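Local coordinates for uncharacterized protein (Ruminococcus gnavus, PDB 4QAN) that is of unknown function but has a cystatin-like fold, as a divergent member of the NTF2-like superfamily, and probably binds a metal ion, at residues D53-A56 and L57-F61; I216-T220 and P221-V225; L237-A240 and L241-T245; E266-T269 and M270-F274; M367-S370 and K371-R375. All coordinates share one frame; numbering follows the deposited sequence.

All five contacts are local, each closing one helical turn or cap; along the chain they follow in series, none nesting in or crossing another. Contact 1 ends helix 52-58 in the N-terminal half. Contact 2 starts helix 221-234, and contact 3 occupies the next short helix, 237-242. These two touch where I216 meets R239 and F243. Contact 4 lies on the long helix 254-275 and meets contact 3 through L267 against A240 and L241. Contact 5 turns strand 367-369 of the second sheet into helix 371-378, about 38 Å from contact 1 between centres. Contacts 2 to 5 thus trace the helices and sheet of the C-terminal half.

Contact 1. Residues D53-A56 and L57-F61; sequences DETA and LQINF
The carbonyl oxygen of T55 takes two backbone donors at the last turn of helix 52-58. I59 N reaches T55 O at 2.9 Å and lies in the carbonyl plane, whereas Q58 N approaches the same T55 O from above that plane at 3.2 Å. Q58 N also makes a weak bond to E54 O, so this N-H is shared between an i-4 and an i-3 acceptor as the helix finishes. One residue earlier the pattern is regular, with L57 N on D53 O at 3.0 Å. Side chains follow the same spacing. With OG1 beside the backbone N (chi1 -59°), the methyl CG2 of T55 falls anti to that N, 4.0 Å from CD1 of I59, while OG1 bonds to A51 O. Q58 CG sits against E54 O, and L57 CG rests over D53 O at 3.3 Å. T55 and A56 pack on M94 of helix 87-108, and the carboxylate of E54 forms a salt bridge with K169. I59 leaves helical geometry and N60 caps K63 N through OD1, the mark of a helix C-terminus running through a tight link into the N-cap of the next helix, 61-67.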
# COMPACT_ATOMS: atom_id res chain seq x y z
N ASP A 53 9.05 -4.55 3.37
CA ASP A 53 10.09 -4.41 2.35
C ASP A 53 10.44 -5.75 1.69
O ASP A 53 10.72 -5.81 0.50
CB ASP A 53 11.37 -3.79 2.93
CG ASP A 53 11.18 -2.36 3.39
OD1 ASP A 53 10.34 -1.63 2.82
OD2 ASP A 53 11.89 -1.95 4.33
N GLU A 54 10.41 -6.82 2.46
CA GLU A 54 10.84 -8.12 1.97
C GLU A 54 9.82 -8.64 0.95
O GLU A 54 10.19 -9.00 -0.16
CB GLU A 54 11.06 -9.11 3.12
CG GLU A 54 12.04 -8.65 4.20
CD GLU A 54 11.39 -7.83 5.31
OE1 GLU A 54 10.25 -7.34 5.12
OE2 GLU A 54 12.02 -7.68 6.38
N THR A 55 8.55 -8.63 1.31
CA THR A 55 7.49 -9.02 0.37
C THR A 55 7.51 -8.10 -0.85
O THR A 55 7.49 -8.57 -1.99
CB THR A 55 6.10 -8.98 1.03
OG1 THR A 55 6.07 -9.87 2.14
CG2 THR A 55 5.00 -9.36 0.04
N ALA A 56 7.58 -6.79 -0.63
CA ALA A 56 7.53 -5.84 -1.74
C ALA A 56 8.64 -6.07 -2.79
O ALA A 56 8.40 -5.98 -3.98
CB ALA A 56 7.58 -4.41 -1.23
N LEU A 57 9.84 -6.41 -2.33
CA LEU A 57 10.97 -6.65 -3.24
C LEU A 57 11.06 -8.08 -3.81
O LEU A 57 11.71 -8.28 -4.84
CB LEU A 57 12.28 -6.30 -2.53
CG LEU A 57 12.41 -4.83 -2.11
CD1 LEU A 57 13.55 -4.66 -1.10
CD2 LEU A 57 12.62 -3.94 -3.32
N GLN A 58 10.38 -9.05 -3.18
CA GLN A 58 10.56 -10.48 -3.50
C GLN A 58 9.33 -11.20 -4.08
O GLN A 58 9.48 -12.21 -4.77
CB GLN A 58 10.99 -11.24 -2.24
CG GLN A 58 12.23 -10.70 -1.56
CD GLN A 58 13.46 -10.92 -2.40
OE1 GLN A 58 13.93 -12.06 -2.53
NE2 GLN A 58 13.98 -9.85 -2.99
N ILE A 59 8.13 -10.70 -3.80
CA ILE A 59 6.92 -11.41 -4.18
C ILE A 59 6.90 -11.86 -5.65
O ILE A 59 7.27 -11.10 -6.54
CB ILE A 59 5.64 -10.60 -3.85
CG1 ILE A 59 4.41 -11.50 -3.98
CG2 ILE A 59 5.51 -9.38 -4.75
CD1 ILE A 59 3.22 -11.03 -3.18
N ASN A 60 6.46 -13.09 -5.88
CA ASN A 60 6.36 -13.68 -7.21
C ASN A 60 5.01 -13.36 -7.82
O ASN A 60 3.98 -13.92 -7.42
CB ASN A 60 6.55 -15.20 -7.13
CG ASN A 60 6.61 -15.88 -8.50
OD1 ASN A 60 5.95 -15.47 -9.46
ND2 ASN A 60 7.38 -16.95 -8.57
N PHE A 61 5.02 -12.46 -8.80
CA PHE A 61 3.82 -11.97 -9.46
C PHE A 61 2.97 -13.11 -10.00
O PHE A 61 1.80 -13.24 -9.65
CB PHE A 61 4.22 -11.02 -10.59
CG PHE A 61 3.07 -10.43 -11.34
CD1 PHE A 61 2.48 -11.11 -12.39
CD2 PHE A 61 2.59 -9.18 -11.01
CE1 PHE A 61 1.41 -10.57 -13.09
CE2 PHE A 61 1.52 -8.62 -11.71
CZ PHE A 61 0.93 -9.32 -12.74

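Contact 2. Residues I216-T220 and P221-V225; sequences ISEKT and PQRAV
E218 lays its CB and CG across the first turn of helix 221-234, CB 3.6 Å from A224 N and CG against the carbonyl oxygen of R223. The aliphatic part of R223 meets it at about a right angle, with R223 CG 3.8 Å from E218 CB. R223 leaves the helix with CG anti to its own N (chi1 -171°), and the later bend at chi3 lifts the guanidinium beside K219 and T220. Carboxylate and guanidinium do not touch, E218 OE1 and R223 NH1 being 5.1 Å apart with their planes turned by 56°. A water fills the step between them: it donates to E218 OE1 at 2.7 Å and accepts from R223 NH1 and from K219 N, tying the loop backbone to both charges. E218 OE2 also has a long, weak ion pair with R239, and K219 NZ bonds to D347 O. T220 places OG1 between its backbone N and carbonyl carbon (chi1 73°), and that oxygen accepts from R223 N at 3.0 Å. T220 O takes A224 N at 3.2 Å. With a valine here, the hydroxyl acceptor would be lost, so R223 N would probably be left without its capping partner and the first helical turn less firmly fixed. P221, behind the cap, packs on Y325 and L342 of the second sheet. A threonine hydroxyl on the amide three residues ahead, followed by proline as the first helical residue, is a classic N-cap.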
# COMPACT_ATOMS: atom_id res chain seq x y z
N ILE A 216 3.80 18.56 0.59
CA ILE A 216 4.47 19.56 -0.25
C ILE A 216 3.45 20.17 -1.19
O ILE A 216 2.46 19.52 -1.55
CB ILE A 216 5.65 19.00 -1.07
CG1 ILE A 216 5.18 17.93 -2.05
CG2 ILE A 216 6.74 18.45 -0.16
CD1 ILE A 216 6.31 17.38 -2.91
N SER A 217 3.70 21.41 -1.60
CA SER A 217 2.76 22.16 -2.40
C SER A 217 3.50 23.02 -3.42
O SER A 217 4.70 23.12 -3.38
CB SER A 217 1.93 23.05 -1.47
OG SER A 217 2.73 24.03 -0.83
N GLU A 218 2.76 23.64 -4.33
CA GLU A 218 3.30 24.61 -5.28
C GLU A 218 2.38 25.83 -5.27
O GLU A 218 1.25 25.75 -4.79
CB GLU A 218 3.36 24.02 -6.69
CG GLU A 218 4.27 22.80 -6.83
CD GLU A 218 5.75 23.08 -6.56
OE1 GLU A 218 6.15 24.25 -6.44
OE2 GLU A 218 6.52 22.11 -6.46
N LYS A 219 2.84 26.94 -5.84
CA LYS A 219 2.13 28.20 -5.67
C LYS A 219 0.92 28.37 -6.55
O LYS A 219 0.09 29.23 -6.28
CB LYS A 219 3.08 29.38 -5.87
CG LYS A 219 4.05 29.54 -4.73
CD LYS A 219 3.44 30.33 -3.60
CE LYS A 219 4.28 30.22 -2.34
NZ LYS A 219 3.49 30.76 -1.21
N THR A 220 0.79 27.56 -7.59
CA THR A 220 -0.43 27.58 -8.39
C THR A 220 -0.93 26.17 -8.51
O THR A 220 -0.15 25.23 -8.36
CB THR A 220 -0.19 28.14 -9.81
OG1 THR A 220 0.53 27.17 -10.57
CG2 THR A 220 0.60 29.45 -9.76
N PRO A 221 -2.24 26.00 -8.78
CA PRO A 221 -2.76 24.64 -8.93
C PRO A 221 -2.12 23.90 -10.13
O PRO A 221 -1.71 22.75 -9.99
CB PRO A 221 -4.28 24.84 -9.09
CG PRO A 221 -4.46 26.27 -9.46
CD PRO A 221 -3.29 27.02 -8.88
N GLN A 222 -1.98 24.58 -11.26
CA GLN A 222 -1.30 24.01 -12.43
C GLN A 222 0.11 23.48 -12.10
O GLN A 222 0.49 22.40 -12.54
CB GLN A 222 -1.19 25.04 -13.56
CG GLN A 222 -2.52 25.46 -14.19
CD GLN A 222 -3.06 26.77 -13.63
OE1 GLN A 222 -2.77 27.16 -12.48
NE2 GLN A 222 -3.84 27.48 -14.45
N ARG A 223 0.88 24.24 -11.33
CA ARG A 223 2.26 23.86 -11.01
C ARG A 223 2.30 22.64 -10.10
O ARG A 223 3.23 21.82 -10.18
CB ARG A 223 3.02 25.04 -10.42
CG ARG A 223 4.51 24.78 -10.28
CD ARG A 223 5.23 25.98 -9.73
NE ARG A 223 4.99 27.19 -10.52
CZ ARG A 223 5.30 28.42 -10.13
NH1 ARG A 223 5.86 28.63 -8.96
NH2 ARG A 223 5.04 29.43 -10.93
N ALA A 224 1.29 22.48 -9.27
CA ALA A 224 1.18 21.28 -8.44
C ALA A 224 1.06 20.04 -9.33
O ALA A 224 1.75 19.04 -9.11
CB ALA A 224 -0.02 21.38 -7.51
N VAL A 225 0.19 20.14 -10.34
CA VAL A 225 -0.05 19.06 -11.28
C VAL A 225 1.21 18.81 -12.12
O VAL A 225 1.59 17.65 -12.32
CB VAL A 225 -1.26 19.39 -12.20
CG1 VAL A 225 -1.43 18.34 -13.28
CG2 VAL A 225 -2.53 19.51 -11.37
O HOH W 1 5.66 26.89 -6.57

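Contact 3. Residues L237-A240 and L241-T245; sequences LTRA and LAFAT
One face of the R239 guanidinium carries CZ of the F243 ring, which stands 3.8 Å above the plane and is displaced toward the rim, nearest to NH2. The two planes are 73° apart, so the phenyl ring comes down on the guanidinium with its CZ corner instead of lying flat upon it. A240 CA sits at the edge of that ring, near its plane, and the carbonyl oxygen of R239 approaches CD2 obliquely at 3.3 Å. R239 reaches this place with CG anti to its backbone N (chi1 -173°) and a chain extended from CG to NE; F243 holds its CG beside its own N (chi1 -80°), which swings the ring back along the helix. I216, from the loop before helix 221-234, packs on both side chains through its CD1. The backbone beneath is the short helix 237-242: A242 N bonds to T238 O at 3.0 Å, L241 N to L237 O, and F243 N to R239 O at 3.2 Å, with a further weak bond from F243 N to A240 O. From there a type I turn, A242 to T245, leads away. L241 CG lies 3.3 Å from L237 O, and its side chain packs on Y263 and A264 of helix 254-275. E5 accepts from T238 N and R239 N at the helix start. Because a ring edge, not the pi face, meets the cation, the R239-F243 contact is probably held mainly by dispersion.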
# COMPACT_ATOMS: atom_id res chain seq x y z
N LEU A 237 8.29 8.64 -6.76
CA LEU A 237 6.90 8.38 -6.42
C LEU A 237 6.55 8.77 -4.99
O LEU A 237 5.38 9.03 -4.68
CB LEU A 237 6.54 6.93 -6.73
CG LEU A 237 6.62 6.51 -8.21
CD1 LEU A 237 5.86 5.21 -8.42
CD2 LEU A 237 6.07 7.57 -9.17
N THR A 238 7.55 8.84 -4.13
CA THR A 238 7.32 9.36 -2.80
C THR A 238 6.95 10.83 -2.81
O THR A 238 6.06 11.24 -2.09
CB THR A 238 8.53 9.16 -1.90
OG1 THR A 238 8.85 7.77 -1.94
CG2 THR A 238 8.21 9.54 -0.48
N ARG A 239 7.63 11.61 -3.64
CA ARG A 239 7.32 13.01 -3.82
C ARG A 239 5.95 13.16 -4.48
O ARG A 239 5.16 14.05 -4.15
CB ARG A 239 8.43 13.65 -4.65
CG ARG A 239 8.36 15.14 -4.79
CD ARG A 239 9.64 15.70 -5.43
NE ARG A 239 9.37 16.97 -6.11
CZ ARG A 239 9.33 18.16 -5.51
NH1 ARG A 239 9.56 18.29 -4.20
NH2 ARG A 239 9.07 19.25 -6.25
N ALA A 240 5.66 12.26 -5.41
CA ALA A 240 4.34 12.21 -6.01
C ALA A 240 3.25 12.05 -4.93
O ALA A 240 2.20 12.71 -5.01
CB ALA A 240 4.25 11.10 -7.03
N LEU A 241 3.50 11.21 -3.93
CA LEU A 241 2.50 11.02 -2.87
C LEU A 241 2.42 12.25 -1.97
O LEU A 241 1.33 12.68 -1.62
CB LEU A 241 2.82 9.79 -2.04
CG LEU A 241 2.79 8.46 -2.79
CD1 LEU A 241 3.46 7.39 -1.94
CD2 LEU A 241 1.38 8.05 -3.18
N ALA A 242 3.59 12.82 -1.62
CA ALA A 242 3.66 14.08 -0.87
C ALA A 242 2.74 15.20 -1.38
O ALA A 242 2.23 15.99 -0.59
CB ALA A 242 5.09 14.58 -0.82
N PHE A 243 2.55 15.28 -2.70
CA PHE A 243 1.66 16.33 -3.29
C PHE A 243 0.19 16.21 -2.90
O PHE A 243 -0.56 17.19 -3.02
CB PHE A 243 1.78 16.36 -4.83
CG PHE A 243 2.99 17.11 -5.33
CD1 PHE A 243 3.14 18.46 -5.07
CD2 PHE A 243 3.98 16.46 -6.05
CE1 PHE A 243 4.26 19.15 -5.50
CE2 PHE A 243 5.09 17.15 -6.51
CZ PHE A 243 5.24 18.49 -6.23
N ALA A 244 -0.23 15.03 -2.46
CA ALA A 244 -1.60 14.85 -1.96
C ALA A 244 -1.65 14.58 -0.45
O ALA A 244 -2.68 14.24 0.09
CB ALA A 244 -2.27 13.72 -2.71
N THR A 245 -0.53 14.76 0.24
CA THR A 245 -0.50 14.57 1.69
C THR A 245 -1.00 15.86 2.35
O THR A 245 -0.30 16.85 2.39
CB THR A 245 0.92 14.21 2.14
OG1 THR A 245 1.34 13.05 1.42
CG2 THR A 245 0.95 13.95 3.65

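Contact 4. Residues E266-T269 and M270-F274; sequences ELKT and MLYGF
K268 sends CG anti to its backbone N (chi1 -178°), while Y272, one turn on, keeps CG beside its own N (chi1 -77°); together these rotations bring the lysine chain over one face of the phenol ring. K268 CG stands 3.8 Å from the ring centroid, a CH-pi contact 20° off the normal, and is shifted toward the rim, where CZ is 3.5 Å away. CD continues past the hydroxyl, 3.6 Å from Y272 OH. The chain bends at chi3, about the CG-CD bond that lies against the ring, and its NZ finds a salt bridge to E93 and the carbonyl oxygens of I74 and L76, so the buried ammonium is met by three acceptors. The ring itself also packs on L73 and P79. All of this rides on regular i to i+4 bonding in the long helix 254-275, which, consistent with a cystatin-like domain, is set against the second sheet: F274 meets Y329 and Y336 edge to face. Within the helix, Y272 N reaches K268 O at 2.8 Å, and L271 N lies almost along the C=O axis of L267, 2.9 Å from its oxygen. On another flank L267 CD1 touches the selenomethionine methyl CE of M270 at 3.9 Å and CG of L271 at 4.1 Å. The chain of M270 bends at chi3, which brings CE back to the leucine. These three side chains pack against I232 of helix 221-234, and L267 and L271 also reach L89 of helix 87-108. T269 turns its hydroxyl to K265 O one turn back, while its carbonyl accepts from G273 N.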
# COMPACT_ATOMS: atom_id res chain seq x y z
N GLU A 266 -4.74 5.08 -6.02
CA GLU A 266 -5.29 5.95 -7.09
C GLU A 266 -4.22 6.29 -8.12
O GLU A 266 -4.51 6.37 -9.33
CB GLU A 266 -5.77 7.32 -6.57
CG GLU A 266 -7.03 7.39 -5.72
CD GLU A 266 -7.31 8.82 -5.17
OE1 GLU A 266 -7.48 9.83 -5.95
OE2 GLU A 266 -7.37 8.94 -3.92
N LEU A 267 -3.01 6.53 -7.64
CA LEU A 267 -1.88 6.85 -8.49
C LEU A 267 -1.54 5.64 -9.37
O LEU A 267 -1.55 5.73 -10.61
CB LEU A 267 -0.69 7.30 -7.64
CG LEU A 267 0.69 7.53 -8.29
CD1 LEU A 267 0.57 8.24 -9.63
CD2 LEU A 267 1.61 8.32 -7.36
N LYS A 268 -1.31 4.50 -8.72
CA LYS A 268 -1.16 3.22 -9.42
C LYS A 268 -2.21 3.01 -10.49
O LYS A 268 -1.93 2.59 -11.62
CB LYS A 268 -1.25 2.06 -8.43
CG LYS A 268 -1.06 0.69 -9.07
CD LYS A 268 -1.37 -0.46 -8.13
CE LYS A 268 -2.85 -0.52 -7.80
NZ LYS A 268 -3.08 -1.47 -6.67
N THR A 269 -3.44 3.32 -10.13
CA THR A 269 -4.55 3.11 -11.00
C THR A 269 -4.41 3.99 -12.24
O THR A 269 -4.69 3.55 -13.36
CB THR A 269 -5.85 3.34 -10.22
OG1 THR A 269 -5.94 2.35 -9.19
CG2 THR A 269 -7.06 3.23 -11.14
N MSE A 270 -3.96 5.22 -12.04
CA MSE A 270 -3.73 6.17 -13.12
C MSE A 270 -2.64 5.64 -14.03
O MSE A 270 -2.81 5.60 -15.24
CB MSE A 270 -3.40 7.55 -12.55
CG MSE A 270 -3.15 8.51 -13.72
SE MSE A 270 -2.71 10.33 -13.17
CE MSE A 270 -0.79 10.05 -12.80
N LEU A 271 -1.51 5.22 -13.47
CA LEU A 271 -0.43 4.67 -14.28
C LEU A 271 -0.90 3.44 -15.07
O LEU A 271 -0.53 3.29 -16.24
CB LEU A 271 0.78 4.30 -13.41
CG LEU A 271 1.35 5.41 -12.52
CD1 LEU A 271 2.46 4.85 -11.66
CD2 LEU A 271 1.84 6.60 -13.33
N TYR A 272 -1.72 2.59 -14.45
CA TYR A 272 -2.22 1.39 -15.13
C TYR A 272 -3.10 1.83 -16.30
O TYR A 272 -3.14 1.16 -17.34
CB TYR A 272 -3.00 0.49 -14.17
CG TYR A 272 -2.15 -0.36 -13.21
CD1 TYR A 272 -0.77 -0.15 -13.05
CD2 TYR A 272 -2.74 -1.37 -12.47
CE1 TYR A 272 -0.04 -0.93 -12.18
CE2 TYR A 272 -2.01 -2.14 -11.58
CZ TYR A 272 -0.67 -1.92 -11.44
OH TYR A 272 0.03 -2.71 -10.57
N GLY A 273 -3.78 2.96 -16.15
CA GLY A 273 -4.59 3.52 -17.24
C GLY A 273 -3.76 3.85 -18.48
O GLY A 273 -4.16 3.55 -19.61
N PHE A 274 -2.59 4.47 -18.27
CA PHE A 274 -1.69 4.80 -19.39
C PHE A 274 -1.04 3.53 -19.94
O PHE A 274 -0.79 3.43 -21.14
CB PHE A 274 -0.59 5.78 -18.96
CG PHE A 274 -1.09 7.15 -18.59
CD1 PHE A 274 -1.68 7.97 -19.54
CD2 PHE A 274 -0.93 7.64 -17.30
CE1 PHE A 274 -2.13 9.23 -19.20
CE2 PHE A 274 -1.38 8.91 -16.96
CZ PHE A 274 -1.98 9.70 -17.91

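Contact 5. Residues M367-S370 and K371-R375; sequences MRLS and KEESR
Hydrogen bonds between S370 and the first turn of helix 371-378 make a capping box. S370 OG accepts from E373 N at 2.8 Å in an almost straight bond (174° at the hydrogen), and in return S370 N donates a weak bond to E373 OE1 at 3.2 Å. The serine oxygen is brought there by a chi1 of 77°, between backbone N and carbonyl carbon; E373 runs extended past it, with CG 3.2 Å from S370 OG. S370 O completes the turn by accepting S374 N at 2.8 Å. Were an alanine here, the side-chain acceptor would be missing, which would probably leave E373 N without its cap and loosen the start of the helix. Van der Waals contact comes from L369: its CD2 lies 3.4 Å from the carboxylate oxygen E373 OE1, and CD1 approaches CA of S374 at 4.1 Å; both L369 and S374 also touch L328 of the sheet. Among the charges, E372 OE2 and R375 NH2 form a salt bridge of 2.8 Å along the outer side of the helix, and K371 NZ bonds to G333 O and N335 OD1, across to the neighbouring hairpin. The axes of strand 367-369 and the helical segment 371-375 are inclined at 99°, so the box sits at a sharp corner. Two carboxylates in the first turn, E372 and E373, would probably be favoured by the positive end of the helix dipole.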
# COMPACT_ATOMS: atom_id res chain seq x y z
N MSE A 367 -8.74 8.84 -19.81
CA MSE A 367 -9.59 8.82 -21.00
C MSE A 367 -8.74 8.99 -22.23
O MSE A 367 -8.07 10.01 -22.36
CB MSE A 367 -10.55 10.00 -20.88
CG MSE A 367 -11.47 10.19 -22.08
SE MSE A 367 -12.89 11.46 -21.57
CE MSE A 367 -12.18 13.07 -22.45
N ARG A 368 -8.77 8.01 -23.13
CA ARG A 368 -8.07 8.09 -24.40
C ARG A 368 -8.71 9.16 -25.28
O ARG A 368 -9.93 9.29 -25.30
CB ARG A 368 -8.08 6.73 -25.09
CG ARG A 368 -7.42 6.68 -26.47
CD ARG A 368 -5.95 7.07 -26.47
NE ARG A 368 -5.42 7.10 -27.82
CZ ARG A 368 -5.11 6.01 -28.53
NH1 ARG A 368 -5.23 4.80 -28.00
NH2 ARG A 368 -4.65 6.14 -29.77
N LEU A 369 -7.87 9.94 -25.97
CA LEU A 369 -8.33 10.96 -26.91
C LEU A 369 -7.76 10.74 -28.31
O LEU A 369 -6.61 10.36 -28.47
CB LEU A 369 -7.89 12.35 -26.44
CG LEU A 369 -8.52 12.92 -25.17
CD1 LEU A 369 -7.94 14.29 -24.91
CD2 LEU A 369 -10.04 13.00 -25.27
N SER A 370 -8.57 11.00 -29.33
CA SER A 370 -8.05 11.01 -30.70
C SER A 370 -7.11 12.21 -30.82
O SER A 370 -7.12 13.10 -29.97
CB SER A 370 -9.19 11.09 -31.72
OG SER A 370 -9.71 12.41 -31.82
N LYS A 371 -6.28 12.21 -31.87
CA LYS A 371 -5.43 13.36 -32.16
C LYS A 371 -6.27 14.61 -32.41
O LYS A 371 -5.90 15.73 -32.02
CB LYS A 371 -4.56 13.09 -33.40
CG LYS A 371 -3.52 12.00 -33.24
CD LYS A 371 -2.32 12.47 -32.43
CE LYS A 371 -1.59 11.31 -31.78
NZ LYS A 371 -0.56 11.79 -30.82
N GLU A 372 -7.40 14.42 -33.09
CA GLU A 372 -8.38 15.49 -33.30
C GLU A 372 -8.87 16.02 -31.95
O GLU A 372 -8.77 17.20 -31.66
CB GLU A 372 -9.55 14.97 -34.14
CG GLU A 372 -10.62 15.99 -34.49
CD GLU A 372 -10.08 17.13 -35.34
OE1 GLU A 372 -9.16 16.89 -36.16
OE2 GLU A 372 -10.60 18.26 -35.20
N GLU A 373 -9.40 15.12 -31.12
CA GLU A 373 -9.87 15.49 -29.80
C GLU A 373 -8.79 16.18 -28.94
O GLU A 373 -9.07 17.13 -28.22
CB GLU A 373 -10.40 14.24 -29.06
CG GLU A 373 -11.71 13.70 -29.62
CD GLU A 373 -12.04 12.30 -29.12
OE1 GLU A 373 -11.45 11.83 -28.12
OE2 GLU A 373 -12.92 11.66 -29.74
N SER A 374 -7.55 15.69 -29.03
CA SER A 374 -6.45 16.22 -28.23
C SER A 374 -6.09 17.64 -28.65
O SER A 374 -5.78 18.48 -27.81
CB SER A 374 -5.22 15.33 -28.38
OG SER A 374 -4.17 15.76 -27.55
N ARG A 375 -6.14 17.91 -29.95
CA ARG A 375 -5.83 19.24 -30.47
C ARG A 375 -6.92 20.25 -30.14
O ARG A 375 -6.62 21.40 -29.85
CB ARG A 375 -5.60 19.20 -31.99
CG ARG A 375 -5.06 20.51 -32.55
CD ARG A 375 -4.90 20.49 -34.07
NE ARG A 375 -6.00 19.81 -34.75
CZ ARG A 375 -7.25 20.29 -34.87
NH1 ARG A 375 -7.59 21.46 -34.34
NH2 ARG A 375 -8.16 19.58 -35.52